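Local coordinates for protein putative glycosyltransferase (GalT1) (Streptococcus parasanguinis, PDB 4PHR) that binds UDP in a GT-D-fold domain that forms one part of a longer protein, and probably acts as a glycosyltransferase, at residues K22-N27 against K71-L76; E141-K146 against I224-I229; D163-A168 against L200-L205. All coordinates share one frame; numbering follows the deposited sequence.

Contact 1. Residues K22-N27 against K71-L76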
loop_
_atom_site.group_PDB
_atom_site.type_symbol
_atom_site.label_atom_id
_atom_site.label_comp_id
_atom_site.label_asym_id
_atom_site.label_seq_id
_atom_site.Cartn_x
_atom_site.Cartn_y
_atom_site.Cartn_z
ATOM N N LYS A 22 -9.140 12.828 -0.547
ATOM C CA LYS A 22 -9.829 13.895 -1.273
ATOM C C LYS A 22 -9.072 14.212 -2.551
ATOM O O LYS A 22 -9.668 14.433 -3.604
ATOM C CB LYS A 22 -9.959 15.158 -0.416
ATOM C CG LYS A 22 -10.949 15.028 0.724
ATOM C CD LYS A 22 -10.809 16.181 1.704
ATOM C CE LYS A 22 -11.816 16.068 2.831
ATOM N NZ LYS A 22 -11.411 16.878 4.016
ATOM N N TYR A 23 -7.748 14.226 -2.448
ATOM C CA TYR A 23 -6.891 14.457 -3.599
ATOM C C TYR A 23 -7.097 13.389 -4.675
ATOM O O TYR A 23 -7.253 13.697 -5.852
ATOM C CB TYR A 23 -5.428 14.484 -3.156
ATOM C CG TYR A 23 -4.436 14.768 -4.257
ATOM C CD1 TYR A 23 -4.157 13.822 -5.234
ATOM C CD2 TYR A 23 -3.758 15.978 -4.305
ATOM C CE1 TYR A 23 -3.240 14.072 -6.230
ATOM C CE2 TYR A 23 -2.844 16.242 -5.299
ATOM C CZ TYR A 23 -2.586 15.292 -6.260
ATOM O OH TYR A 23 -1.670 15.549 -7.250
ATOM N N ILE A 24 -7.064 12.124 -4.266
ATOM C CA ILE A 24 -7.195 11.017 -5.208
ATOM C C ILE A 24 -8.524 11.084 -5.961
ATOM O O ILE A 24 -8.565 10.906 -7.178
ATOM C CB ILE A 24 -7.047 9.650 -4.494
ATOM C CG1 ILE A 24 -5.655 9.530 -3.860
ATOM C CG2 ILE A 24 -7.307 8.507 -5.469
ATOM C CD1 ILE A 24 -5.561 8.505 -2.725
ATOM N N LYS A 25 -9.600 11.346 -5.228
ATOM C CA LYS A 25 -10.940 11.410 -5.811
ATOM C C LYS A 25 -11.139 12.593 -6.738
ATOM O O LYS A 25 -11.616 12.442 -7.866
ATOM C CB LYS A 25 -11.985 11.479 -4.707
ATOM C CG LYS A 25 -12.076 10.223 -3.896
ATOM C CD LYS A 25 -12.956 10.424 -2.687
ATOM C CE LYS A 25 -12.941 9.181 -1.818
ATOM N NZ LYS A 25 -13.828 9.328 -0.638
ATOM N N HIS A 26 -10.793 13.776 -6.248
ATOM C CA HIS A 26 -10.955 14.988 -7.037
ATOM C C HIS A 26 -10.227 14.812 -8.360
ATOM O O HIS A 26 -10.663 15.299 -9.404
ATOM C CB HIS A 26 -10.393 16.193 -6.277
ATOM C CG HIS A 26 -10.461 17.480 -7.042
ATOM N ND1 HIS A 26 -9.337 18.131 -7.503
ATOM C CD2 HIS A 26 -11.517 18.232 -7.433
ATOM C CE1 HIS A 26 -9.696 19.232 -8.139
ATOM N NE2 HIS A 26 -11.015 19.315 -8.113
ATOM N N ASN A 27 -9.130 14.070 -8.308
ATOM C CA ASN A 27 -8.215 13.983 -9.433
ATOM C C ASN A 27 -8.260 12.659 -10.198
ATOM O O ASN A 27 -7.708 12.548 -11.293
ATOM C CB ASN A 27 -6.799 14.287 -8.944
ATOM C CG ASN A 27 -6.662 15.718 -8.453
ATOM O OD1 ASN A 27 -7.137 16.648 -9.102
ATOM N ND2 ASN A 27 -6.037 15.902 -7.299
ATOM N N LYS A 71 -2.444 12.975 -12.196
ATOM C CA LYS A 71 -2.370 11.581 -12.647
ATOM C C LYS A 71 -1.891 10.605 -11.580
ATOM O O LYS A 71 -2.267 9.431 -11.601
ATOM C CB LYS A 71 -1.448 11.446 -13.859
ATOM C CG LYS A 71 -1.902 12.196 -15.098
ATOM C CD LYS A 71 -1.301 11.562 -16.344
ATOM C CE LYS A 71 -1.430 12.467 -17.561
ATOM N NZ LYS A 71 -0.496 13.627 -17.490
ATOM N N LEU A 72 -1.054 11.082 -10.664
ATOM C CA LEU A 72 -0.395 10.198 -9.711
ATOM C C LEU A 72 -0.053 10.927 -8.426
ATOM O O LEU A 72 0.534 12.009 -8.447
ATOM C CB LEU A 72 0.887 9.631 -10.319
ATOM C CG LEU A 72 1.748 8.764 -9.400
ATOM C CD1 LEU A 72 1.051 7.449 -9.140
ATOM C CD2 LEU A 72 3.119 8.533 -10.020
ATOM N N LEU A 73 -0.422 10.326 -7.304
ATOM C CA LEU A 73 -0.029 10.805 -5.991
ATOM C C LEU A 73 1.067 9.883 -5.468
ATOM O O LEU A 73 0.867 8.665 -5.358
ATOM C CB LEU A 73 -1.226 10.786 -5.042
ATOM C CG LEU A 73 -1.026 11.333 -3.626
ATOM C CD1 LEU A 73 -0.600 12.796 -3.662
ATOM C CD2 LEU A 73 -2.297 11.157 -2.802
ATOM N N VAL A 74 2.225 10.464 -5.166
ATOM C CA VAL A 74 3.341 9.726 -4.585
ATOM C C VAL A 74 3.302 9.932 -3.075
ATOM O O VAL A 74 3.233 11.070 -2.614
ATOM C CB VAL A 74 4.690 10.210 -5.159
ATOM C CG1 VAL A 74 5.853 9.478 -4.490
ATOM C CG2 VAL A 74 4.729 10.016 -6.678
ATOM N N CYS A 75 3.344 8.835 -2.313
ATOM C CA CYS A 75 3.089 8.895 -0.871
ATOM C C CYS A 75 4.299 8.496 -0.039
ATOM O O CYS A 75 5.084 7.642 -0.450
ATOM C CB CYS A 75 1.919 7.977 -0.496
ATOM S SG CYS A 75 0.392 8.335 -1.367
ATOM N N LEU A 76 4.416 9.107 1.144
ATOM C CA LEU A 76 5.437 8.762 2.133
ATOM C C LEU A 76 4.775 8.470 3.474
ATOM O O LEU A 76 3.627 8.851 3.701
ATOM C CB LEU A 76 6.377 9.945 2.337
ATOM C CG LEU A 76 7.630 10.024 1.468
ATOM C CD1 LEU A 76 7.429 9.493 0.081
ATOM C CD2 LEU A 76 8.167 11.464 1.459
#
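Leu73 points toward helix 17-27 and sends CD1 to Tyr23 and CD2 mainly to Ile24, a compact example of one strand residue packing against two successive helix residues. Its CD1 sits over one face of the Tyr23 ring, 4.0 Å from the ring centroid and only 14° off the ring normal, displaced a little toward the rim on the CE1 side. This is a CH-pi contact in which the methyl comes down on the face rather than the edge. The ring reaches that place because Tyr23 CG lies opposite the backbone N (chi1 -178°), which sends the side chain outward to the strand. Its other face is occupied from within the helix by the side-chain amide of Asn27, whose ND2, as modelled, lies 3.3 Å above the plane of the Tyr23 ring, close to its centre. At the far end, OH is hydrogen-bonded to Asp69 O, just ahead of the strand, so both faces are covered and the hydroxyl is tied down.

The setting is a helix lying on a parallel sheet within the GT-D-fold domain. Segment 22-27 of helix 17-27 and strand 72-76 run antiparallel at 166°, with their axes 9.3 Å apart. Strand 72-76 is the middle one of three, and Leu73 shares backbone hydrogen bonds with Ser30 and Val32 of strand 30-33.

The second methyl, Leu73 CD2, meets Ile24 CG1 at 3.9 Å while also skirting the tyrosine ring near CD1; the Ile24 and Leu73 side chains cross at about a right angle. Ile24 leaves its backbone askew to the strand, and the CG1 branch brings it nearer, while the same residue also rests on Val31.

Contact 2. Residues E141-K146 against I224-I229. With UDP (uridine-5'-diphosphate), chain B.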
loop_
_atom_site.group_PDB
_atom_site.type_symbol
_atom_site.label_atom_id
_atom_site.label_comp_id
_atom_site.label_asym_id
_atom_site.label_seq_id
_atom_site.Cartn_x
_atom_site.Cartn_y
_atom_site.Cartn_z
ATOM N N GLU A 141 -15.472 4.698 -0.908
ATOM C CA GLU A 141 -16.013 5.522 -1.981
ATOM C C GLU A 141 -15.150 5.470 -3.240
ATOM O O GLU A 141 -15.620 5.784 -4.333
ATOM C CB GLU A 141 -16.234 6.969 -1.521
ATOM C CG GLU A 141 -17.346 7.125 -0.488
ATOM C CD GLU A 141 -18.694 6.606 -0.976
ATOM O OE1 GLU A 141 -18.969 6.693 -2.192
ATOM O OE2 GLU A 141 -19.481 6.106 -0.143
ATOM N N LEU A 142 -13.893 5.050 -3.096
ATOM C CA LEU A 142 -13.021 4.894 -4.254
ATOM C C LEU A 142 -13.534 3.824 -5.212
ATOM O O LEU A 142 -13.373 3.944 -6.423
ATOM C CB LEU A 142 -11.583 4.565 -3.828
ATOM C CG LEU A 142 -10.821 5.657 -3.073
ATOM C CD1 LEU A 142 -9.458 5.148 -2.637
ATOM C CD2 LEU A 142 -10.673 6.890 -3.939
ATOM N N TRP A 143 -14.156 2.779 -4.673
ATOM C CA TRP A 143 -14.555 1.644 -5.506
ATOM C C TRP A 143 -16.063 1.394 -5.576
ATOM O O TRP A 143 -16.507 0.499 -6.287
ATOM C CB TRP A 143 -13.816 0.364 -5.100
ATOM C CG TRP A 143 -13.879 0.024 -3.642
ATOM C CD1 TRP A 143 -14.925 -0.542 -2.972
ATOM C CD2 TRP A 143 -12.835 0.204 -2.682
ATOM N NE1 TRP A 143 -14.599 -0.714 -1.647
ATOM C CE2 TRP A 143 -13.318 -0.270 -1.445
ATOM C CE3 TRP A 143 -11.535 0.719 -2.750
ATOM C CZ2 TRP A 143 -12.549 -0.239 -0.281
ATOM C CZ3 TRP A 143 -10.768 0.745 -1.596
ATOM C CH2 TRP A 143 -11.278 0.264 -0.375
ATOM N N ARG A 144 -16.860 2.201 -4.879
ATOM C CA ARG A 144 -18.305 2.028 -4.941
ATOM C C ARG A 144 -18.774 2.176 -6.382
ATOM O O ARG A 144 -18.485 3.178 -7.033
ATOM C CB ARG A 144 -19.026 3.044 -4.052
ATOM C CG ARG A 144 -20.550 2.918 -4.128
ATOM C CD ARG A 144 -21.272 4.109 -3.513
ATOM N NE ARG A 144 -21.358 4.027 -2.057
ATOM C CZ ARG A 144 -22.301 3.357 -1.397
ATOM N NH1 ARG A 144 -23.240 2.692 -2.056
ATOM N NH2 ARG A 144 -22.300 3.349 -0.071
ATOM N N GLY A 145 -19.492 1.170 -6.875
ATOM C CA GLY A 145 -20.016 1.194 -8.228
ATOM C C GLY A 145 -18.987 0.981 -9.324
ATOM O O GLY A 145 -19.293 1.151 -10.507
ATOM N N LYS A 146 -17.769 0.595 -8.952
ATOM C CA LYS A 146 -16.723 0.401 -9.944
ATOM C C LYS A 146 -16.516 -1.074 -10.241
ATOM O O LYS A 146 -16.735 -1.929 -9.381
ATOM C CB LYS A 146 -15.400 0.998 -9.462
ATOM C CG LYS A 146 -15.455 2.478 -9.119
ATOM C CD LYS A 146 -15.785 3.313 -10.340
ATOM C CE LYS A 146 -15.431 4.774 -10.116
ATOM N NZ LYS A 146 -16.174 5.362 -8.971
ATOM N N ILE A 224 -4.318 1.973 -7.979
ATOM C CA ILE A 224 -4.148 2.401 -6.599
ATOM C C ILE A 224 -3.461 1.324 -5.769
ATOM O O ILE A 224 -3.969 0.220 -5.609
ATOM C CB ILE A 224 -5.508 2.767 -5.957
ATOM C CG1 ILE A 224 -6.246 3.808 -6.813
ATOM C CG2 ILE A 224 -5.328 3.275 -4.532
ATOM C CD1 ILE A 224 -7.610 4.185 -6.261
ATOM N N ASP A 225 -2.300 1.670 -5.242
ATOM C CA ASP A 225 -1.517 0.790 -4.377
ATOM C C ASP A 225 -2.155 0.792 -2.983
ATOM O O ASP A 225 -2.066 1.796 -2.267
ATOM C CB ASP A 225 -0.102 1.382 -4.335
ATOM C CG ASP A 225 0.796 0.744 -3.304
ATOM O OD1 ASP A 225 0.417 -0.274 -2.685
ATOM O OD2 ASP A 225 1.927 1.271 -3.145
ATOM N N LEU A 226 -2.814 -0.311 -2.610
ATOM C CA LEU A 226 -3.530 -0.382 -1.330
ATOM C C LEU A 226 -2.922 -1.320 -0.282
ATOM O O LEU A 226 -3.457 -1.435 0.821
ATOM C CB LEU A 226 -5.001 -0.751 -1.542
ATOM C CG LEU A 226 -5.907 0.329 -2.150
ATOM C CD1 LEU A 226 -7.327 -0.198 -2.329
ATOM C CD2 LEU A 226 -5.885 1.584 -1.285
ATOM N N GLY A 227 -1.832 -2.002 -0.625
ATOM C CA GLY A 227 -1.044 -2.729 0.358
ATOM C C GLY A 227 -1.839 -3.572 1.338
ATOM O O GLY A 227 -2.594 -4.456 0.938
ATOM N N HIS A 228 -1.661 -3.286 2.627
ATOM C CA HIS A 228 -2.225 -4.090 3.724
ATOM C C HIS A 228 -3.624 -3.660 4.184
ATOM O O HIS A 228 -4.029 -3.941 5.325
ATOM C CB HIS A 228 -1.253 -4.106 4.909
ATOM C CG HIS A 228 -0.174 -5.138 4.791
ATOM N ND1 HIS A 228 1.166 -4.833 4.885
ATOM C CD2 HIS A 228 -0.243 -6.478 4.613
ATOM C CE1 HIS A 228 1.878 -5.942 4.774
ATOM N NE2 HIS A 228 1.046 -6.956 4.612
ATOM N N ILE A 229 -4.370 -2.984 3.316
ATOM C CA ILE A 229 -5.683 -2.473 3.710
ATOM C C ILE A 229 -6.584 -3.567 4.309
ATOM O O ILE A 229 -7.335 -3.319 5.252
ATOM C CB ILE A 229 -6.416 -1.748 2.539
ATOM C CG1 ILE A 229 -7.672 -1.051 3.058
ATOM C CG2 ILE A 229 -6.728 -2.709 1.394
ATOM C CD1 ILE A 229 -7.367 0.007 4.095
HETATM N N1 UDP B . 2.648 -9.104 -1.331
HETATM C C2 UDP B . 2.539 -10.118 -2.251
HETATM N N3 UDP B . 3.644 -10.514 -2.966
HETATM C C4 UDP B . 4.858 -9.899 -2.775
HETATM C C5 UDP B . 4.973 -8.866 -1.846
HETATM C C6 UDP B . 3.877 -8.589 -1.035
HETATM O O2 UDP B . 1.466 -10.696 -2.422
HETATM O O4 UDP B . 5.815 -10.272 -3.463
HETATM C "C1'" UDP B . 1.433 -8.646 -0.639
HETATM C "C2'" UDP B . 1.204 -9.027 0.799
HETATM O "O2'" UDP B . 0.678 -10.335 0.889
HETATM C "C3'" UDP B . 0.197 -7.976 1.210
HETATM C "C4'" UDP B . 0.633 -6.758 0.412
HETATM O "O4'" UDP B . 1.513 -7.235 -0.610
HETATM O "O3'" UDP B . -1.095 -8.351 0.786
HETATM C "C5'" UDP B . 1.332 -5.723 1.285
HETATM O "O5'" UDP B . 1.777 -4.657 0.456
HETATM P PA UDP B . 2.594 -3.400 1.043
HETATM O O1A UDP B . 3.907 -3.853 1.541
HETATM O O2A UDP B . 2.614 -2.385 -0.038
HETATM O O3A UDP B . 1.662 -2.967 2.295
HETATM P PB UDP B . 1.692 -1.697 3.317
HETATM O O1B UDP B . 2.214 -2.235 4.607
HETATM O O2B UDP B . 0.267 -1.302 3.415
HETATM O O3B UDP B . 2.586 -0.637 2.751
#
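The 2.8 Å hydrogen bond from His228 ND1 to UDP O1B closes a stretch whose Leu226, two residues earlier, packs on Trp143. O1B lies in the plane of the imidazole at its edge, and the N-H points at it with an angle of 160°. The backbone helps: His228 N donates to UDP O2B at 2.9 Å, so one residue grips two oxygens of the beta-phosphate. UDP C5' sits over the centre of the imidazole face, and NE2 on the far side is hydrogen-bonded to His250, which limits rotation of the ring.

Behind this grip lies an apolar wall. Leu226 CD1 comes obliquely to Trp143 CZ3 at 3.6 Å. With CG between the backbone N and the carbonyl carbon (chi1 52°), Trp143 brings the benzo end of its indole to Leu226, while NE1 is bonded to Leu164 O. Next to it, Leu142 CD1 and Ile224 CD1 meet at 4.2 Å as methyl against methyl. Asp225, between the two wall residues, turns to the ligand side, forming salt bridges to Arg33 and Lys210, both of which bind UDP.

Gly227 takes the second place of a type II' turn from Leu226 to Ile229, and His228 is the N-cap of helix 229-238. A phosphate held where a parallel strand gives way to a helix recalls the Rossmann-like nucleotide sites, here in a GT-D fold.

Contact 3. Residues D163-A168 against L200-L205; sequences DLFVAA and LILVML. With UDP (uridine-5'-diphosphate), chain B.
Phe165 and the pair Leu202 and Met204 approach one another from opposite directions, the ring extending from a loop and the two flexible apolar chains rising from a strand. The contact illustrates how a single aromatic side chain can join a loop to one face of a sheet. Phe165 CE1 meets Leu202 CD1 at 3.6 Å, while the neighbouring ring carbon CZ meets Met204 CE at 3.9 Å. Both methyl groups come in obliquely, so the outer end of the ring lies against the strand at a slant. Leu202 and Met204 stand two residues apart on strand 200-204 and face the same way, which lets one ring touch both.

All three side chains start alike, with CG opposite the carbonyl carbon; in Phe165 (chi1 -59°) this projects the ring toward the strand. Met204 then bends at chi2 (76°), which swings SD and CE round toward the ring. Phe165 is also framed by Leu164 beside it in sequence and by Trp143 from the 141-146 loop: Leu164 CG lies 4.1 Å above the plane of the Phe165 ring, over its centre, and the indole of Trp143 packs against the ring edge-to-face. Two overlapping type I turns, Asp163 to Val166 and Phe165 to Ala168, shape the loop that carries it.

Beyond Met204 the chain reaches the nucleotide. Leu205 N approaches UDP O4' to 3.3 Å, and Leu205 CD1 lies 3.5 Å from UDP O2 of the uracil.

In the five-stranded parallel sheet, strand 200-204 runs between strands 147-153 and 223-225. Phe165 also touches Ile150 of the former, while Val203 packs on helix 206-218, the connection to strand 223-225 in a beta-alpha-beta crossover.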
loop_
_atom_site.group_PDB
_atom_site.type_symbol
_atom_site.label_atom_id
_atom_site.label_comp_id
_atom_site.label_asym_id
_atom_site.label_seq_id
_atom_site.Cartn_x
_atom_site.Cartn_y
_atom_site.Cartn_z
ATOM N N ASP A 163 -16.761 -7.376 4.174
ATOM C CA ASP A 163 -17.560 -6.559 3.257
ATOM C C ASP A 163 -16.811 -5.363 2.664
ATOM O O ASP A 163 -17.424 -4.431 2.147
ATOM C CB ASP A 163 -18.872 -6.104 3.919
ATOM C CG ASP A 163 -18.651 -5.154 5.082
ATOM O OD1 ASP A 163 -17.488 -4.791 5.352
ATOM O OD2 ASP A 163 -19.647 -4.748 5.718
ATOM N N LEU A 164 -15.484 -5.393 2.711
ATOM C CA LEU A 164 -14.699 -4.253 2.236
ATOM C C LEU A 164 -15.070 -3.797 0.817
ATOM O O LEU A 164 -15.220 -2.601 0.560
ATOM C CB LEU A 164 -13.207 -4.568 2.313
ATOM C CG LEU A 164 -12.234 -3.449 1.935
ATOM C CD1 LEU A 164 -12.434 -2.223 2.829
ATOM C CD2 LEU A 164 -10.818 -3.975 2.039
ATOM N N PHE A 165 -15.224 -4.749 -0.098
ATOM C CA PHE A 165 -15.513 -4.431 -1.494
ATOM C C PHE A 165 -16.949 -4.746 -1.916
ATOM O O PHE A 165 -17.224 -4.895 -3.107
ATOM C CB PHE A 165 -14.544 -5.181 -2.425
ATOM C CG PHE A 165 -13.093 -4.861 -2.182
ATOM C CD1 PHE A 165 -12.623 -3.575 -2.336
ATOM C CD2 PHE A 165 -12.207 -5.848 -1.813
ATOM C CE1 PHE A 165 -11.297 -3.273 -2.109
ATOM C CE2 PHE A 165 -10.864 -5.558 -1.593
ATOM C CZ PHE A 165 -10.413 -4.270 -1.741
ATOM N N VAL A 166 -17.872 -4.824 -0.963
ATOM C CA VAL A 166 -19.228 -5.276 -1.287
ATOM C C VAL A 166 -19.924 -4.395 -2.329
ATOM O O VAL A 166 -20.729 -4.881 -3.129
ATOM C CB VAL A 166 -20.115 -5.432 -0.021
ATOM C CG1 VAL A 166 -20.472 -4.078 0.576
ATOM C CG2 VAL A 166 -21.377 -6.211 -0.358
ATOM N N ALA A 167 -19.608 -3.105 -2.328
ATOM C CA ALA A 167 -20.302 -2.171 -3.211
ATOM C C ALA A 167 -19.633 -2.009 -4.580
ATOM O O ALA A 167 -20.114 -1.264 -5.431
ATOM C CB ALA A 167 -20.503 -0.826 -2.526
ATOM N N ALA A 168 -18.523 -2.708 -4.796
ATOM C CA ALA A 168 -17.935 -2.778 -6.125
ATOM C C ALA A 168 -18.890 -3.533 -7.047
ATOM O O ALA A 168 -19.514 -4.513 -6.635
ATOM C CB ALA A 168 -16.592 -3.475 -6.070
ATOM N N LEU A 200 -11.110 -0.149 -12.545
ATOM C CA LEU A 200 -10.188 0.503 -11.629
ATOM C C LEU A 200 -9.265 -0.589 -11.096
ATOM O O LEU A 200 -9.727 -1.663 -10.697
ATOM C CB LEU A 200 -10.971 1.140 -10.481
ATOM C CG LEU A 200 -10.188 1.710 -9.300
ATOM C CD1 LEU A 200 -9.324 2.877 -9.755
ATOM C CD2 LEU A 200 -11.144 2.162 -8.199
ATOM N N ILE A 201 -7.964 -0.330 -11.093
ATOM C CA ILE A 201 -6.997 -1.345 -10.689
ATOM C C ILE A 201 -6.547 -1.074 -9.258
ATOM O O ILE A 201 -6.149 0.041 -8.942
ATOM C CB ILE A 201 -5.763 -1.354 -11.633
ATOM C CG1 ILE A 201 -6.199 -1.474 -13.104
ATOM C CG2 ILE A 201 -4.800 -2.467 -11.244
ATOM C CD1 ILE A 201 -5.064 -1.225 -14.101
ATOM N N LEU A 202 -6.648 -2.082 -8.394
ATOM C CA LEU A 202 -6.176 -1.990 -7.014
ATOM C C LEU A 202 -5.050 -2.992 -6.878
ATOM O O LEU A 202 -5.181 -4.131 -7.327
ATOM C CB LEU A 202 -7.286 -2.355 -6.025
ATOM C CG LEU A 202 -8.597 -1.566 -6.136
ATOM C CD1 LEU A 202 -9.583 -1.998 -5.048
ATOM C CD2 LEU A 202 -8.345 -0.063 -6.092
ATOM N N VAL A 203 -3.942 -2.577 -6.272
ATOM C CA VAL A 203 -2.775 -3.441 -6.210
ATOM C C VAL A 203 -2.318 -3.617 -4.766
ATOM O O VAL A 203 -2.120 -2.634 -4.051
ATOM C CB VAL A 203 -1.608 -2.874 -7.054
ATOM C CG1 VAL A 203 -0.495 -3.905 -7.163
ATOM C CG2 VAL A 203 -2.101 -2.459 -8.436
ATOM N N MET A 204 -2.139 -4.876 -4.360
ATOM C CA MET A 204 -1.677 -5.224 -3.021
ATOM C C MET A 204 -0.524 -6.205 -3.216
ATOM O O MET A 204 -0.727 -7.418 -3.259
ATOM C CB MET A 204 -2.803 -5.849 -2.182
ATOM C CG MET A 204 -4.006 -4.927 -1.951
ATOM S SD MET A 204 -5.083 -4.768 -3.407
ATOM C CE MET A 204 -6.671 -4.442 -2.649
ATOM N N LEU A 205 0.689 -5.675 -3.363
ATOM C CA LEU A 205 1.777 -6.497 -3.877
ATOM C C LEU A 205 3.162 -5.971 -3.494
ATOM O O LEU A 205 4.112 -6.074 -4.268
ATOM C CB LEU A 205 1.656 -6.671 -5.406
ATOM C CG LEU A 205 2.223 -7.979 -5.970
ATOM C CD1 LEU A 205 1.346 -9.177 -5.594
ATOM C CD2 LEU A 205 2.387 -7.890 -7.485
HETATM N N1 UDP B . 2.648 -9.104 -1.331
HETATM C C2 UDP B . 2.539 -10.118 -2.251
HETATM N N3 UDP B . 3.644 -10.514 -2.966
HETATM C C4 UDP B . 4.858 -9.899 -2.775
HETATM C C5 UDP B . 4.973 -8.866 -1.846
HETATM C C6 UDP B . 3.877 -8.589 -1.035
HETATM O O2 UDP B . 1.466 -10.696 -2.422
HETATM O O4 UDP B . 5.815 -10.272 -3.463
HETATM C "C1'" UDP B . 1.433 -8.646 -0.639
HETATM C "C2'" UDP B . 1.204 -9.027 0.799
HETATM O "O2'" UDP B . 0.678 -10.335 0.889
HETATM C "C3'" UDP B . 0.197 -7.976 1.210
HETATM C "C4'" UDP B . 0.633 -6.758 0.412
HETATM O "O4'" UDP B . 1.513 -7.235 -0.610
HETATM O "O3'" UDP B . -1.095 -8.351 0.786
HETATM C "C5'" UDP B . 1.332 -5.723 1.285
HETATM O "O5'" UDP B . 1.777 -4.657 0.456
HETATM P PA UDP B . 2.594 -3.400 1.043
HETATM O O1A UDP B . 3.907 -3.853 1.541
HETATM O O2A UDP B . 2.614 -2.385 -0.038
HETATM O O3A UDP B . 1.662 -2.967 2.295
HETATM P PB UDP B . 1.692 -1.697 3.317
HETATM O O1B UDP B . 2.214 -2.235 4.607
HETATM O O2B UDP B . 0.267 -1.302 3.415
HETATM O O3B UDP B . 2.586 -0.637 2.751
#

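How the contacts relate
The centres of contacts 2 and 3 lie about 5 Å apart, and both reach the five-stranded sheet: Ile224 N lies 2.8 Å from Ile201 O, and Leu226 N, just past the end of strand 223-225, 2.8 Å from Val203 O, both probable hydrogen bonds. Contact 3 is nested in the loop that contact 2 closes, and both touch UDP, contact 2 mainly at the diphosphate and C5', contact 3 at O4' and the uracil. Contact 1 lies on the three-stranded sheet through strand 72-76, its centre about 13 Å from that of contact 2 and about 17 Å from that of contact 3. It meets contact 2 through Lys25 CG and Leu142 CD2, 3.6 Å apart.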